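Local coordinates for protein RNA-dependent RNA Polymerase (Bombyx mori cytoplasmic polyhedrosis virus, PDB 6TZ0) that catalyses RNA-templated RNA synthesis, transcribing the viral double-stranded genome into plus strands and probably making complementary minus strands after core assembly, at residues I739-R744 with E759-L763; V930-A934 with Q974-Q978; D966-G970 with V1112-A1116; F1093-Y1097 with A1127-S1132. All blocks are in the same frame, centred on the assembly; numbering follows the deposited sequence.

Contact 1 (I739-R744 with E759-L763); sequences ISLWTR and ELNAL
Leu763 reaches from its helix into the loop 739-744 and meets it at three levels. Its CB lies against Leu741 CD2, 3.7 Å away. CG stands anti to the carbonyl carbon (chi1 -70°), which sends the fork of the side chain toward the loop. One branch, CD1, comes 4.0 Å from the backbone oxygen Ser740 O, and the other, CD2, packs at 3.8 Å on Ile739 CG2. Leu763 slides past both Ile739 and Leu741 in the opposite sense, so the branched chains overlap along their flanks, as suits leucine and isoleucine. Leu760, one turn back, adds a looser touch through CD2 on Leu741 CD2 at 4.4 Å.

The arrangement is a loop folded back on the helix that follows it: 739-744 leads from strand 732-733 toward helix 754-766, and the i, i+4 pair Glu759 and Leu763 presents one helix face to it. Leu741 also touches Thr215 of helix 206-218.

Polar chemistry marks the end of the contact. Arg744 bends at chi3 (67°) and brings NH1 to Glu759 OE2 at 2.8 Å, a salt bridge. The carboxylate sits at the guanidinium edge, with the two planes turned 81° apart. Glu759 OE2 also pairs with Arg141, so one carboxylate oxygen serves two arginines, while Arg744 NE is held by the carbonyl of Asp746.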
loop_
_atom_site.group_PDB
_atom_site.type_symbol
_atom_site.label_atom_id
_atom_site.label_comp_id
_atom_site.label_asym_id
_atom_site.label_seq_id
_atom_site.Cartn_x
_atom_site.Cartn_y
_atom_site.Cartn_z
ATOM N N ILE A 739 17.042 -11.216 4.057
ATOM C CA ILE A 739 16.206 -11.940 5.003
ATOM C C ILE A 739 16.879 -11.868 6.360
ATOM O O ILE A 739 18.028 -12.297 6.513
ATOM C CB ILE A 739 16.004 -13.393 4.567
ATOM C CG1 ILE A 739 15.275 -13.425 3.231
ATOM C CG2 ILE A 739 15.247 -14.168 5.629
ATOM C CD1 ILE A 739 15.350 -14.737 2.568
ATOM N N SER A 740 16.170 -11.333 7.345
ATOM C CA SER A 740 16.716 -11.132 8.679
ATOM C C SER A 740 16.095 -12.152 9.614
ATOM O O SER A 740 14.894 -12.098 9.893
ATOM C CB SER A 740 16.449 -9.719 9.175
ATOM O OG SER A 740 17.052 -9.516 10.437
ATOM N N LEU A 741 16.915 -13.068 10.107
ATOM C CA LEU A 741 16.463 -14.038 11.089
ATOM C C LEU A 741 16.350 -13.456 12.489
ATOM O O LEU A 741 15.922 -14.170 13.399
ATOM C CB LEU A 741 17.417 -15.233 11.120
ATOM C CG LEU A 741 17.551 -16.104 9.876
ATOM C CD1 LEU A 741 18.635 -17.142 10.080
ATOM C CD2 LEU A 741 16.237 -16.770 9.552
ATOM N N TRP A 742 16.721 -12.192 12.697
ATOM C CA TRP A 742 16.934 -11.687 14.044
ATOM C C TRP A 742 16.209 -10.388 14.363
ATOM O O TRP A 742 15.982 -10.118 15.548
ATOM C CB TRP A 742 18.438 -11.496 14.297
ATOM C CG TRP A 742 19.231 -12.735 13.975
ATOM C CD1 TRP A 742 20.066 -12.914 12.907
ATOM C CD2 TRP A 742 19.183 -13.985 14.660
ATOM N NE1 TRP A 742 20.579 -14.188 12.918
ATOM C CE2 TRP A 742 20.050 -14.866 13.986
ATOM C CE3 TRP A 742 18.512 -14.437 15.794
ATOM C CZ2 TRP A 742 20.251 -16.171 14.405
ATOM C CZ3 TRP A 742 18.715 -15.732 16.211
ATOM C CH2 TRP A 742 19.580 -16.584 15.520
ATOM N N THR A 743 15.840 -9.577 13.376
ATOM C CA THR A 743 15.172 -8.307 13.621
ATOM C C THR A 743 13.761 -8.330 13.044
ATOM O O THR A 743 13.393 -9.230 12.291
ATOM C CB THR A 743 15.974 -7.141 13.031
ATOM O OG1 THR A 743 16.047 -7.284 11.611
ATOM C CG2 THR A 743 17.381 -7.126 13.585
ATOM N N ARG A 744 12.965 -7.323 13.414
ATOM C CA ARG A 744 11.590 -7.199 12.942
ATOM C C ARG A 744 11.289 -5.771 12.519
ATOM O O ARG A 744 12.097 -4.856 12.687
ATOM C CB ARG A 744 10.565 -7.596 14.003
ATOM C CG ARG A 744 10.524 -9.045 14.311
ATOM C CD ARG A 744 9.466 -9.343 15.341
ATOM N NE ARG A 744 8.128 -9.106 14.818
ATOM C CZ ARG A 744 7.424 -10.012 14.152
ATOM N NH1 ARG A 744 7.934 -11.213 13.930
ATOM N NH2 ARG A 744 6.210 -9.720 13.707
ATOM N N GLU A 759 7.154 -19.216 11.797
ATOM C CA GLU A 759 7.843 -18.067 11.216
ATOM C C GLU A 759 9.315 -18.366 10.965
ATOM O O GLU A 759 9.864 -17.988 9.919
ATOM C CB GLU A 759 7.690 -16.862 12.139
ATOM C CG GLU A 759 8.341 -15.594 11.640
ATOM C CD GLU A 759 8.127 -14.426 12.580
ATOM O OE1 GLU A 759 7.477 -14.614 13.630
ATOM O OE2 GLU A 759 8.609 -13.318 12.270
ATOM N N LEU A 760 9.963 -19.058 11.906
ATOM C CA LEU A 760 11.364 -19.421 11.732
ATOM C C LEU A 760 11.542 -20.399 10.577
ATOM O O LEU A 760 12.477 -20.256 9.784
ATOM C CB LEU A 760 11.919 -19.986 13.044
ATOM C CG LEU A 760 13.412 -20.243 13.292
ATOM C CD1 LEU A 760 13.871 -21.616 12.835
ATOM C CD2 LEU A 760 14.253 -19.173 12.618
ATOM N N ASN A 761 10.635 -21.370 10.443
ATOM C CA ASN A 761 10.711 -22.322 9.340
ATOM C C ASN A 761 10.450 -21.652 8.000
ATOM O O ASN A 761 11.084 -22.002 7.000
ATOM C CB ASN A 761 9.725 -23.468 9.556
ATOM C CG ASN A 761 10.182 -24.429 10.622
ATOM O OD1 ASN A 761 11.362 -24.758 10.708
ATOM N ND2 ASN A 761 9.250 -24.905 11.428
ATOM N N ALA A 762 9.547 -20.670 7.960
ATOM C CA ALA A 762 9.307 -19.950 6.713
ATOM C C ALA A 762 10.513 -19.107 6.312
ATOM O O ALA A 762 10.861 -19.045 5.129
ATOM C CB ALA A 762 8.062 -19.076 6.838
ATOM N N LEU A 763 11.185 -18.478 7.280
ATOM C CA LEU A 763 12.375 -17.695 6.951
ATOM C C LEU A 763 13.548 -18.576 6.535
ATOM O O LEU A 763 14.321 -18.204 5.639
ATOM C CB LEU A 763 12.765 -16.826 8.141
ATOM C CG LEU A 763 11.845 -15.658 8.476
ATOM C CD1 LEU A 763 12.247 -15.074 9.797
ATOM C CD2 LEU A 763 11.932 -14.599 7.407
#

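Contact 2 (V930-A934 with Q974-Q978); sequences VNELA and QEKIQ
The carbonyl oxygen Gln974 O accepts the helical hydrogen bond of Gln978 N at 2.9 Å, and from the facing helix Val930 CG1 covers it at 3.6 Å. Val930 points toward the partner with CG1 anti to its backbone N (chi1 175°), and the same methyl also reaches Gln978 CB at 4.1 Å. One branch of a compact beta-branched residue thus spans a full turn of the opposing helix.

Helices 927-937 and 973-979 meet steeply: the short segments cross at 119°, with their axes 9.2 Å apart at closest approach. Ala934 suits the point where the backbones come nearest, since its small CB leaves room for Gln974, whose aliphatic CG lies 3.6 Å from Ala934 CB. Ile977 fills the neighbouring position. Its CD1 rests 3.9 Å from Ala934 CA, whereas its other branch, CG2, meets Leu933 CD1 at 4.1 Å.

Toward the partly exposed edge the amides of Asn931 and Gln974 come together with their planes 79° apart. Beyond the pair, Ile977 packs on Val451 and Ala454 of helix 449-455, and Leu933 touches both Val455 of that helix and Asn64 of the neighbouring Viral structural protein 4 chain.

Aliphatic groups fill the middle and amides the border, a distribution consistent with packing largely through aliphatic groups, the CG of Gln974 among them, with uncharged polar ends left to the more exposed margin.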
loop_
_atom_site.group_PDB
_atom_site.type_symbol
_atom_site.label_atom_id
_atom_site.label_comp_id
_atom_site.label_asym_id
_atom_site.label_seq_id
_atom_site.Cartn_x
_atom_site.Cartn_y
_atom_site.Cartn_z
ATOM N N VAL A 930 -24.646 -5.133 16.107
ATOM C CA VAL A 930 -23.871 -5.867 15.108
ATOM C C VAL A 930 -24.764 -6.295 13.949
ATOM O O VAL A 930 -24.413 -6.109 12.772
ATOM C CB VAL A 930 -23.175 -7.078 15.755
ATOM C CG1 VAL A 930 -22.461 -7.914 14.706
ATOM C CG2 VAL A 930 -22.196 -6.622 16.809
ATOM N N ASN A 931 -25.936 -6.861 14.270
ATOM C CA ASN A 931 -26.899 -7.238 13.240
ATOM C C ASN A 931 -27.384 -6.026 12.464
ATOM O O ASN A 931 -27.571 -6.103 11.247
ATOM C CB ASN A 931 -28.095 -7.965 13.855
ATOM C CG ASN A 931 -27.731 -9.308 14.437
ATOM O OD1 ASN A 931 -27.856 -9.531 15.639
ATOM N ND2 ASN A 931 -27.280 -10.216 13.586
ATOM N N GLU A 932 -27.558 -4.892 13.148
ATOM C CA GLU A 932 -28.018 -3.684 12.475
ATOM C C GLU A 932 -26.974 -3.147 11.504
ATOM O O GLU A 932 -27.312 -2.772 10.372
ATOM C CB GLU A 932 -28.394 -2.628 13.510
ATOM C CG GLU A 932 -28.965 -1.367 12.909
ATOM C CD GLU A 932 -29.498 -0.419 13.951
ATOM O OE1 GLU A 932 -29.442 -0.760 15.151
ATOM O OE2 GLU A 932 -29.972 0.671 13.571
ATOM N N LEU A 933 -25.699 -3.144 11.909
ATOM C CA LEU A 933 -24.638 -2.671 11.024
ATOM C C LEU A 933 -24.458 -3.587 9.822
ATOM O O LEU A 933 -24.289 -3.106 8.695
ATOM C CB LEU A 933 -23.320 -2.538 11.785
ATOM C CG LEU A 933 -23.184 -1.437 12.834
ATOM C CD1 LEU A 933 -21.837 -1.552 13.504
ATOM C CD2 LEU A 933 -23.351 -0.068 12.225
ATOM N N ALA A 934 -24.535 -4.904 10.025
ATOM C CA ALA A 934 -24.356 -5.814 8.896
ATOM C C ALA A 934 -25.558 -5.797 7.955
ATOM O O ALA A 934 -25.395 -5.892 6.731
ATOM C CB ALA A 934 -24.088 -7.223 9.397
ATOM N N GLN A 974 -21.380 -10.294 9.507
ATOM C CA GLN A 974 -21.668 -10.118 10.930
ATOM C C GLN A 974 -20.470 -10.492 11.784
ATOM O O GLN A 974 -20.140 -9.784 12.741
ATOM C CB GLN A 974 -22.861 -10.973 11.356
ATOM C CG GLN A 974 -24.183 -10.613 10.737
ATOM C CD GLN A 974 -25.326 -11.440 11.282
ATOM O OE1 GLN A 974 -25.132 -12.302 12.140
ATOM N NE2 GLN A 974 -26.526 -11.191 10.774
ATOM N N GLU A 975 -19.803 -11.603 11.450
ATOM C CA GLU A 975 -18.648 -12.035 12.229
ATOM C C GLU A 975 -17.474 -11.087 12.062
ATOM O O GLU A 975 -16.754 -10.822 13.027
ATOM C CB GLU A 975 -18.229 -13.450 11.842
ATOM C CG GLU A 975 -19.157 -14.551 12.306
ATOM C CD GLU A 975 -18.612 -15.923 11.967
ATOM O OE1 GLU A 975 -17.614 -15.990 11.220
ATOM O OE2 GLU A 975 -19.158 -16.931 12.463
ATOM N N LYS A 976 -17.273 -10.556 10.856
ATOM C CA LYS A 976 -16.163 -9.636 10.620
ATOM C C LYS A 976 -16.367 -8.326 11.373
ATOM O O LYS A 976 -15.429 -7.806 12.005
ATOM C CB LYS A 976 -16.022 -9.388 9.120
ATOM C CG LYS A 976 -14.747 -8.694 8.702
ATOM C CD LYS A 976 -14.754 -8.446 7.201
ATOM C CE LYS A 976 -14.627 -9.735 6.405
ATOM N NZ LYS A 976 -13.278 -10.350 6.525
ATOM N N ILE A 977 -17.598 -7.804 11.348
ATOM C CA ILE A 977 -17.927 -6.607 12.119
ATOM C C ILE A 977 -17.825 -6.884 13.616
ATOM O O ILE A 977 -17.343 -6.042 14.383
ATOM C CB ILE A 977 -19.319 -6.086 11.711
ATOM C CG1 ILE A 977 -19.273 -5.565 10.277
ATOM C CG2 ILE A 977 -19.816 -4.979 12.624
ATOM C CD1 ILE A 977 -20.614 -5.202 9.721
ATOM N N GLN A 978 -18.215 -8.089 14.049
ATOM C CA GLN A 978 -18.136 -8.430 15.467
ATOM C C GLN A 978 -16.696 -8.557 15.941
ATOM O O GLN A 978 -16.398 -8.228 17.094
ATOM C CB GLN A 978 -18.906 -9.724 15.732
ATOM C CG GLN A 978 -19.196 -10.014 17.201
ATOM C CD GLN A 978 -18.100 -10.802 17.888
ATOM O OE1 GLN A 978 -17.404 -11.597 17.259
ATOM N NE2 GLN A 978 -17.940 -10.581 19.187
#

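Contact 3 (D966-G970 with V1112-A1116); sequences DIVYG and VAISA
Tyr969 and Ala1113 supply the backbone link of this contact: Tyr969 N donates to Ala1113 O at 3.4 Å, a long and weak bond although nearly straight at 174°. Ala1113 O, in the last turn of helix 1107-1114, also accepts from Ser949 OG of helix 945-958. A separate carbonyl, Ile1114 O, receives Ser1115 OG at 2.6 Å, a bond made within the helix end itself. Ser1115 leaves the helix with positive phi (59°), and its CB points toward the loop.

Aliphatic packing joins Ile967 to Ile1114. The two side chains run alongside each other in the same direction, with Ile1114 CD1 at 3.6 Å from Ile967 CG2. Ile967 also meets Pro1091, Val1092 and Gln1095 of helix 1091-1101.

The aromatic group makes mixed contacts. Tyr969 carries CG opposite its backbone N (chi1 -179°), which sets the ring beside Ser1115 OG; the hydroxyl approaches obliquely, 3.2 Å from Tyr969 CG. Tyr969 CB rests 3.7 Å from Ile1114 O, and the ring has a cation-pi partner in Arg946.

With Ala1113 O shared between the weak Tyr969 N bond and Ser949 OG, the chemistry implies that the loop is held to the helix end by light polar contact together with the isoleucine packing.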
loop_
_atom_site.group_PDB
_atom_site.type_symbol
_atom_site.label_atom_id
_atom_site.label_comp_id
_atom_site.label_asym_id
_atom_site.label_seq_id
_atom_site.Cartn_x
_atom_site.Cartn_y
_atom_site.Cartn_z
ATOM N N ASP A 966 -19.658 -19.405 10.642
ATOM C CA ASP A 966 -18.494 -19.009 9.860
ATOM C C ASP A 966 -18.450 -19.664 8.489
ATOM O O ASP A 966 -17.482 -19.459 7.749
ATOM C CB ASP A 966 -17.213 -19.334 10.632
ATOM C CG ASP A 966 -17.136 -20.789 11.063
ATOM O OD1 ASP A 966 -18.126 -21.530 10.895
ATOM O OD2 ASP A 966 -16.072 -21.197 11.571
ATOM N N ILE A 967 -19.466 -20.447 8.148
ATOM C CA ILE A 967 -19.540 -21.179 6.894
ATOM C C ILE A 967 -20.744 -20.648 6.121
ATOM O O ILE A 967 -20.757 -20.640 4.885
ATOM C CB ILE A 967 -19.625 -22.693 7.177
ATOM C CG1 ILE A 967 -18.408 -23.139 7.984
ATOM C CG2 ILE A 967 -19.639 -23.506 5.933
ATOM C CD1 ILE A 967 -17.084 -22.848 7.305
ATOM N N VAL A 968 -21.745 -20.160 6.854
ATOM C CA VAL A 968 -22.921 -19.554 6.241
ATOM C C VAL A 968 -22.551 -18.184 5.692
ATOM O O VAL A 968 -21.912 -17.376 6.377
ATOM C CB VAL A 968 -24.065 -19.466 7.262
ATOM C CG1 VAL A 968 -25.290 -18.790 6.666
ATOM C CG2 VAL A 968 -24.418 -20.846 7.769
ATOM N N TYR A 969 -22.955 -17.917 4.445
ATOM C CA TYR A 969 -22.527 -16.714 3.741
ATOM C C TYR A 969 -23.331 -15.483 4.132
ATOM O O TYR A 969 -22.808 -14.366 4.060
ATOM C CB TYR A 969 -22.619 -16.933 2.231
ATOM C CG TYR A 969 -22.165 -15.755 1.396
ATOM C CD1 TYR A 969 -20.815 -15.456 1.256
ATOM C CD2 TYR A 969 -23.090 -14.942 0.749
ATOM C CE1 TYR A 969 -20.400 -14.384 0.492
ATOM C CE2 TYR A 969 -22.684 -13.870 -0.015
ATOM C CZ TYR A 969 -21.339 -13.596 -0.141
ATOM O OH TYR A 969 -20.938 -12.524 -0.905
ATOM N N GLY A 970 -24.597 -15.655 4.522
ATOM C CA GLY A 970 -25.366 -14.529 5.027
ATOM C C GLY A 970 -24.823 -13.991 6.334
ATOM O O GLY A 970 -24.979 -12.806 6.638
ATOM N N VAL A 1112 -27.616 -23.379 -1.306
ATOM C CA VAL A 1112 -28.087 -22.002 -1.199
ATOM C C VAL A 1112 -27.509 -21.320 0.046
ATOM O O VAL A 1112 -27.169 -20.132 0.003
ATOM C CB VAL A 1112 -29.629 -21.968 -1.226
ATOM C CG1 VAL A 1112 -30.175 -20.554 -1.050
ATOM C CG2 VAL A 1112 -30.138 -22.526 -2.534
ATOM N N ALA A 1113 -27.341 -22.058 1.149
ATOM C CA ALA A 1113 -26.786 -21.466 2.364
ATOM C C ALA A 1113 -25.302 -21.147 2.210
ATOM O O ALA A 1113 -24.828 -20.126 2.717
ATOM C CB ALA A 1113 -27.016 -22.395 3.551
ATOM N N ILE A 1114 -24.551 -22.005 1.515
ATOM C CA ILE A 1114 -23.167 -21.666 1.188
ATOM C C ILE A 1114 -23.124 -20.614 0.084
ATOM O O ILE A 1114 -22.157 -19.841 0.008
ATOM C CB ILE A 1114 -22.395 -22.949 0.818
ATOM C CG1 ILE A 1114 -22.510 -23.970 1.940
ATOM C CG2 ILE A 1114 -20.908 -22.708 0.599
ATOM C CD1 ILE A 1114 -22.072 -23.472 3.249
ATOM N N SER A 1115 -24.185 -20.541 -0.731
ATOM C CA SER A 1115 -24.364 -19.584 -1.833
ATOM C C SER A 1115 -23.258 -19.697 -2.875
ATOM O O SER A 1115 -22.840 -18.697 -3.463
ATOM C CB SER A 1115 -24.481 -18.138 -1.339
ATOM O OG SER A 1115 -23.225 -17.662 -0.904
ATOM N N ALA A 1116 -22.779 -20.912 -3.112
ATOM C CA ALA A 1116 -21.813 -21.141 -4.169
ATOM C C ALA A 1116 -22.517 -21.193 -5.520
ATOM O O ALA A 1116 -23.710 -21.490 -5.621
ATOM C CB ALA A 1116 -21.044 -22.438 -3.922
#

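Contact 4 (F1093-Y1097 with A1127-S1132)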
loop_
_atom_site.group_PDB
_atom_site.type_symbol
_atom_site.label_atom_id
_atom_site.label_comp_id
_atom_site.label_asym_id
_atom_site.label_seq_id
_atom_site.Cartn_x
_atom_site.Cartn_y
_atom_site.Cartn_z
ATOM N N PHE A 1093 -16.599 -28.758 3.805
ATOM C CA PHE A 1093 -16.685 -30.117 3.287
ATOM C C PHE A 1093 -17.212 -31.080 4.338
ATOM O O PHE A 1093 -17.923 -32.028 4.000
ATOM C CB PHE A 1093 -15.325 -30.609 2.784
ATOM C CG PHE A 1093 -15.396 -31.946 2.091
ATOM C CD1 PHE A 1093 -15.746 -32.017 0.755
ATOM C CD2 PHE A 1093 -15.173 -33.134 2.785
ATOM C CE1 PHE A 1093 -15.836 -33.232 0.118
ATOM C CE2 PHE A 1093 -15.296 -34.347 2.158
ATOM C CZ PHE A 1093 -15.613 -34.393 0.819
ATOM N N LYS A 1094 -16.856 -30.875 5.608
ATOM C CA LYS A 1094 -17.280 -31.806 6.649
ATOM C C LYS A 1094 -18.782 -31.734 6.877
ATOM O O LYS A 1094 -19.465 -32.767 6.887
ATOM C CB LYS A 1094 -16.519 -31.536 7.944
ATOM C CG LYS A 1094 -15.071 -31.968 7.897
ATOM C CD LYS A 1094 -14.406 -31.805 9.244
ATOM C CE LYS A 1094 -14.128 -30.345 9.548
ATOM N NZ LYS A 1094 -13.367 -30.186 10.814
ATOM N N GLN A 1095 -19.319 -30.517 7.011
ATOM C CA GLN A 1095 -20.763 -30.358 7.150
ATOM C C GLN A 1095 -21.500 -30.760 5.878
ATOM O O GLN A 1095 -22.597 -31.336 5.952
ATOM C CB GLN A 1095 -21.082 -28.917 7.542
ATOM C CG GLN A 1095 -20.603 -28.562 8.946
ATOM C CD GLN A 1095 -20.757 -27.091 9.274
ATOM O OE1 GLN A 1095 -21.155 -26.291 8.431
ATOM N NE2 GLN A 1095 -20.429 -26.727 10.505
ATOM N N GLY A 1096 -20.887 -30.532 4.713
ATOM C CA GLY A 1096 -21.500 -30.961 3.471
ATOM C C GLY A 1096 -21.527 -32.468 3.313
ATOM O O GLY A 1096 -22.471 -33.023 2.757
ATOM N N TYR A 1097 -20.497 -33.156 3.796
ATOM C CA TYR A 1097 -20.489 -34.604 3.672
ATOM C C TYR A 1097 -21.406 -35.237 4.706
ATOM O O TYR A 1097 -21.955 -36.321 4.475
ATOM C CB TYR A 1097 -19.066 -35.135 3.794
ATOM C CG TYR A 1097 -18.946 -36.614 3.531
ATOM C CD1 TYR A 1097 -19.057 -37.118 2.242
ATOM C CD2 TYR A 1097 -18.711 -37.507 4.567
ATOM C CE1 TYR A 1097 -18.947 -38.467 1.995
ATOM C CE2 TYR A 1097 -18.599 -38.858 4.328
ATOM C CZ TYR A 1097 -18.718 -39.331 3.042
ATOM O OH TYR A 1097 -18.602 -40.679 2.801
ATOM N N ALA A 1127 -16.625 -33.830 -5.372
ATOM C CA ALA A 1127 -15.758 -33.989 -4.211
ATOM C C ALA A 1127 -16.354 -34.960 -3.196
ATOM O O ALA A 1127 -15.633 -35.797 -2.638
ATOM C CB ALA A 1127 -15.492 -32.630 -3.565
ATOM N N PHE A 1128 -17.671 -34.878 -2.963
ATOM C CA PHE A 1128 -18.299 -35.855 -2.071
ATOM C C PHE A 1128 -18.277 -37.251 -2.674
ATOM O O PHE A 1128 -18.097 -38.241 -1.954
ATOM C CB PHE A 1128 -19.744 -35.498 -1.746
ATOM C CG PHE A 1128 -19.907 -34.185 -1.088
ATOM C CD1 PHE A 1128 -19.230 -33.901 0.082
ATOM C CD2 PHE A 1128 -20.837 -33.283 -1.560
ATOM C CE1 PHE A 1128 -19.388 -32.688 0.699
ATOM C CE2 PHE A 1128 -21.023 -32.088 -0.936
ATOM C CZ PHE A 1128 -20.293 -31.783 0.194
ATOM N N ALA A 1129 -18.470 -37.344 -3.993
ATOM C CA ALA A 1129 -18.451 -38.646 -4.648
ATOM C C ALA A 1129 -17.059 -39.265 -4.609
ATOM O O ALA A 1129 -16.923 -40.490 -4.532
ATOM C CB ALA A 1129 -18.945 -38.520 -6.086
ATOM N N TYR A 1130 -16.015 -38.439 -4.642
ATOM C CA TYR A 1130 -14.674 -38.997 -4.570
ATOM C C TYR A 1130 -14.243 -39.248 -3.132
ATOM O O TYR A 1130 -13.316 -40.023 -2.893
ATOM C CB TYR A 1130 -13.675 -38.079 -5.266
ATOM C CG TYR A 1130 -12.364 -38.765 -5.552
ATOM C CD1 TYR A 1130 -12.256 -39.666 -6.602
ATOM C CD2 TYR A 1130 -11.248 -38.536 -4.769
ATOM C CE1 TYR A 1130 -11.067 -40.311 -6.869
ATOM C CE2 TYR A 1130 -10.063 -39.180 -5.027
ATOM C CZ TYR A 1130 -9.972 -40.057 -6.077
ATOM O OH TYR A 1130 -8.775 -40.685 -6.326
ATOM N N TYR A 1131 -14.879 -38.605 -2.158
ATOM C CA TYR A 1131 -14.553 -38.964 -0.785
ATOM C C TYR A 1131 -15.288 -40.223 -0.342
ATOM O O TYR A 1131 -14.763 -40.980 0.482
ATOM C CB TYR A 1131 -14.866 -37.809 0.159
ATOM C CG TYR A 1131 -14.384 -38.024 1.577
ATOM C CD1 TYR A 1131 -13.038 -37.892 1.897
ATOM C CD2 TYR A 1131 -15.271 -38.355 2.592
ATOM C CE1 TYR A 1131 -12.588 -38.077 3.184
ATOM C CE2 TYR A 1131 -14.828 -38.546 3.886
ATOM C CZ TYR A 1131 -13.484 -38.407 4.173
ATOM O OH TYR A 1131 -13.036 -38.596 5.458
ATOM N N SER A 1132 -16.492 -40.465 -0.874
ATOM C CA SER A 1132 -17.254 -41.643 -0.466
ATOM C C SER A 1132 -16.650 -42.927 -1.025
ATOM O O SER A 1132 -16.779 -43.994 -0.414
ATOM C CB SER A 1132 -18.711 -41.503 -0.898
ATOM O OG SER A 1132 -18.823 -41.493 -2.309
#
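Four rings, Phe1093, Tyr1097, Phe1128 and Tyr1131, form an aromatic cluster in which Tyr1131 plays both parts of the edge-to-face interaction. Phe1093 turns its edge to the face of Tyr1131, the planes standing at 82° and the centroids 5.5 Å apart. Tyr1131 in turn presents its own edge to the face of Tyr1097, at 86° and 4.9 Å between centroids. Its CD2 sits over the centre of that ring, 3.6 Å from Tyr1097 CZ, so the slightly positive C-H rim probably meets the electron-rich face. All three of these residues hold CG opposite the backbone N, which carries their rings into the gap between the helices.

Phe1128 slips past Phe1093 in the opposite sense, CD1 lying 3.5 Å from Phe1093 CE1, and it meets the edge of Tyr1097 as well. Beyond, its ring extends across the backbone of Gly1096, whose oxygen lies over one face; Phe1128 CZ is 3.4 Å from Gly1096 C. Glycine fits because it leaves the helix surface bare where the ring passes. Ala1127 is likewise small, its CB packing 3.7 Å from Phe1093 CE1.

Further rings, Tyr1088 beside Phe1093 and Tyr1131 and Tyr1100 beside Phe1128, widen the cluster. Segments 1093-1097 and 1127-1132 cross at -78°; their helices, 1091-1101 and 1118-1132, have helix 1107-1114 between them in sequence, while Tyr1130 turns to helix 1074-1080.

Contact 1 lies nearest the centre of the chain, its own centre about 9 Å away; the centres of contacts 2, 3 and 4 lie about 32 to 35 Å out, in the C-terminal part of the polymerase. All four are only partly buried. Contacts 2 and 3 cross along the chain and touch where Glu975 meets Asp966; loop 966-970 leads into helix 973-979. Ile967 of contact 3 packs on Gln1095 of contact 4, on helix 1091-1101. Their chemistry differs: contact 1 alone pairs charges across its segments, contact 2 is aliphatic packing between helices, contact 3 sets a loop against a helix end through one weak backbone bond and aliphatic packing, and contact 4 is aromatic.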